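Local coordinates for protein N-hydroxyarylamine O-acetyltransferase (Bacillus cereus, PDB 4DMO) that acetylates arylamines, and probably N-hydroxyarylamines, as an arylamine N-acetyltransferase with a non-canonical catalytic triad, at residues A[89-94]-A[111-116]. Sequence-based numbering, arbitrary orientation.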
ATOM      1  N   VAL A  89       6.083 -14.086  -8.249  1.00 36.73           N
ATOM      2  CA  VAL A  89       6.184 -12.804  -7.554  1.00 29.82           C
ATOM      3  C   VAL A  89       7.359 -12.725  -6.594  1.00 24.94           C
ATOM      4  O   VAL A  89       7.865 -13.743  -6.097  1.00 24.65           O
ATOM      5  CB  VAL A  89       4.874 -12.487  -6.783  1.00 24.64           C
ATOM      6  CG1 VAL A  89       3.770 -12.088  -7.754  1.00 28.63           C
ATOM      7  CG2 VAL A  89       4.438 -13.651  -5.918  1.00 27.75           C
ATOM      8  N   HIS A  90       7.786 -11.499  -6.326  1.00 27.76           N
ATOM      9  CA  HIS A  90       8.917 -11.269  -5.433  1.00 28.23           C
ATOM     10  C   HIS A  90       8.745  -9.939  -4.693  1.00 21.29           C
ATOM     11  O   HIS A  90       8.156  -9.011  -5.207  1.00 25.67           O
ATOM     12  CB  HIS A  90      10.218 -11.256  -6.247  1.00 32.64           C
ATOM     13  CG  HIS A  90      10.327 -12.400  -7.218  1.00 50.50           C
ATOM     14  ND1 HIS A  90      10.862 -13.627  -6.873  1.00 45.80           N
ATOM     15  CD2 HIS A  90       9.973 -12.501  -8.526  1.00 47.46           C
ATOM     16  CE1 HIS A  90      10.817 -14.434  -7.920  1.00 47.89           C
ATOM     17  NE2 HIS A  90      10.280 -13.777  -8.935  1.00 42.99           N
ATOM     18  N   LEU A  91       9.280  -9.853  -3.490  1.00 19.31           N
ATOM     19  CA  LEU A  91       9.299  -8.614  -2.755  1.00 18.73           C
ATOM     20  C   LEU A  91      10.574  -7.859  -3.111  1.00 24.44           C
ATOM     21  O   LEU A  91      11.607  -8.456  -3.440  1.00 24.40           O
ATOM     22  CB  LEU A  91       9.268  -8.878  -1.250  1.00 26.10           C
ATOM     23  CG  LEU A  91       7.966  -9.384  -0.648  1.00 20.00           C
ATOM     24  CD1 LEU A  91       8.107  -9.562   0.840  1.00 23.76           C
ATOM     25  CD2 LEU A  91       6.857  -8.408  -0.955  1.00 23.75           C
ATOM     26  N   VAL A  92      10.479  -6.538  -3.060  1.00 27.02           N
ATOM     27  CA  VAL A  92      11.629  -5.679  -3.233  1.00 22.27           C
ATOM     28  C   VAL A  92      11.605  -4.617  -2.158  1.00 22.91           C
ATOM     29  O   VAL A  92      10.542  -4.297  -1.581  1.00 16.44           O
ATOM     30  CB  VAL A  92      11.640  -5.006  -4.616  1.00 18.35           C
ATOM     31  CG1 VAL A  92      11.776  -6.068  -5.704  1.00 16.22           C
ATOM     32  CG2 VAL A  92      10.398  -4.188  -4.814  1.00 20.14           C
ATOM     33  N   SER A  93      12.790  -4.069  -1.908  1.00 20.59           N
ATOM     34  CA  SER A  93      12.995  -3.069  -0.884  1.00 18.22           C
ATOM     35  C   SER A  93      13.361  -1.754  -1.539  1.00 14.67           C
ATOM     36  O   SER A  93      14.045  -1.727  -2.556  1.00 20.19           O
ATOM     37  CB  SER A  93      14.112  -3.520   0.071  1.00 17.19           C
ATOM     38  OG  SER A  93      14.631  -2.446   0.837  1.00 16.24           O
ATOM     39  N   GLY A  94      12.941  -0.665  -0.916  1.00 12.61           N
ATOM     40  CA  GLY A  94      13.242   0.651  -1.413  1.00 20.59           C
ATOM     41  C   GLY A  94      13.094   1.704  -0.348  1.00 20.52           C
ATOM     42  O   GLY A  94      12.907   1.400   0.826  1.00 18.06           O
ATOM     43  N   ILE A 111       8.470  -1.365   1.117  1.00 15.51           N
ATOM     44  CA  ILE A 111       8.448  -2.700   0.557  1.00 12.97           C
ATOM     45  C   ILE A 111       7.399  -2.720  -0.509  1.00 12.41           C
ATOM     46  O   ILE A 111       6.371  -2.085  -0.358  1.00 18.16           O
ATOM     47  CB  ILE A 111       8.070  -3.738   1.586  1.00 16.55           C
ATOM     48  CG1 ILE A 111       9.120  -3.794   2.682  1.00 17.18           C
ATOM     49  CG2 ILE A 111       7.852  -5.107   0.929  1.00 14.41           C
ATOM     50  CD1 ILE A 111      10.439  -4.355   2.250  1.00 21.61           C
ATOM     51  N   ALA A 112       7.652  -3.452  -1.581  1.00 15.59           N
ATOM     52  CA  ALA A 112       6.703  -3.581  -2.690  1.00 15.46           C
ATOM     53  C   ALA A 112       6.874  -4.945  -3.330  1.00 18.03           C
ATOM     54  O   ALA A 112       7.734  -5.742  -2.929  1.00 22.40           O
ATOM     55  CB  ALA A 112       6.915  -2.484  -3.721  1.00 21.50           C
ATOM     56  N   THR A 113       6.055  -5.199  -4.336  1.00 23.86           N
ATOM     57  CA  THR A 113       5.973  -6.495  -4.971  1.00 21.61           C
ATOM     58  C   THR A 113       6.275  -6.391  -6.461  1.00 21.51           C
ATOM     59  O   THR A 113       5.790  -5.479  -7.123  1.00 29.74           O
ATOM     60  CB  THR A 113       4.539  -7.041  -4.819  1.00 23.38           C
ATOM     61  OG1 THR A 113       4.174  -7.100  -3.437  1.00 19.80           O
ATOM     62  CG2 THR A 113       4.417  -8.420  -5.420  1.00 24.88           C
ATOM     63  N   VAL A 114       7.061  -7.306  -7.009  1.00 15.98           N
ATOM     64  CA  VAL A 114       7.218  -7.352  -8.464  1.00 28.54           C
ATOM     65  C   VAL A 114       6.693  -8.692  -8.989  1.00 27.56           C
ATOM     66  O   VAL A 114       6.829  -9.748  -8.344  1.00 26.89           O
ATOM     67  CB  VAL A 114       8.662  -7.128  -8.933  1.00 29.35           C
ATOM     68  CG1 VAL A 114       9.164  -5.758  -8.472  1.00 19.23           C
ATOM     69  CG2 VAL A 114       9.530  -8.233  -8.420  1.00 33.23           C
ATOM     70  N   LEU A 115       6.033  -8.605 -10.132  1.00 23.12           N
ATOM     71  CA  LEU A 115       5.353  -9.731 -10.750  1.00 27.80           C
ATOM     72  C   LEU A 115       5.887  -9.954 -12.179  1.00 31.72           C
ATOM     73  O   LEU A 115       6.062  -9.012 -12.951  1.00 24.46           O
ATOM     74  CB  LEU A 115       3.844  -9.477 -10.799  1.00 20.74           C
ATOM     75  CG  LEU A 115       3.093 -10.508 -11.663  1.00 32.24           C
ATOM     76  CD1 LEU A 115       3.200 -11.883 -11.073  1.00 40.43           C
ATOM     77  CD2 LEU A 115       1.634 -10.147 -11.849  1.00 40.52           C
ATOM     78  N   THR A 116       6.121 -11.216 -12.505  1.00 31.30           N
ATOM     79  CA  THR A 116       6.548 -11.633 -13.820  1.00 30.82           C
ATOM     80  C   THR A 116       5.399 -12.272 -14.569  1.00 31.95           C
ATOM     81  O   THR A 116       4.867 -13.299 -14.155  1.00 34.62           O
ATOM     82  CB  THR A 116       7.658 -12.662 -13.705  1.00 32.71           C
ATOM     83  OG1 THR A 116       8.765 -12.073 -13.023  1.00 37.54           O
ATOM     84  CG2 THR A 116       8.106 -13.133 -15.058  1.00 40.67           C
TER
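His-90 pairs with Val-114, and Val-92 with Ala-112, through two reciprocal sets of backbone hydrogen bonds. The straightest runs from Val-114 N to His-90 O, with 169° at the hydrogen. Val-92 N reaches Ala-112 O at 2.9 Å, tilted from the carbonyl plane. The same four carbonyl oxygens each also accept a CA-H...O contact, for example Thr-113 CA to His-90 O at 3.3 Å, as expected for antiparallel strands. The segments belong to strands 88-98 and 103-117, consecutive in the chain and paired as a beta hairpin, with 142° between the segment directions, in the middle of a large antiparallel sheet; strand 120-124 continues it beyond 111-116.

On the face carrying His-90 and Ala-112, Val-92 and Val-114 cross at about a right angle, CG1 to CG1 at 3.8 Å. Val-114 CG2, lying between its backbone N and carbonyl carbon, packs on His-90 CB at 3.8 Å. On the opposite face, Val-89 CG1 presses on Leu-115 CD1 at 3.4 Å, tighter than normal van der Waals contact, and Leu-91 CD2 meets Ile-111 CG2 at 3.9 Å. Helix 71-84 covers Val-89 and Thr-113 through Tyr-79, while helix 195-207 places Ala-201 against Ile-111.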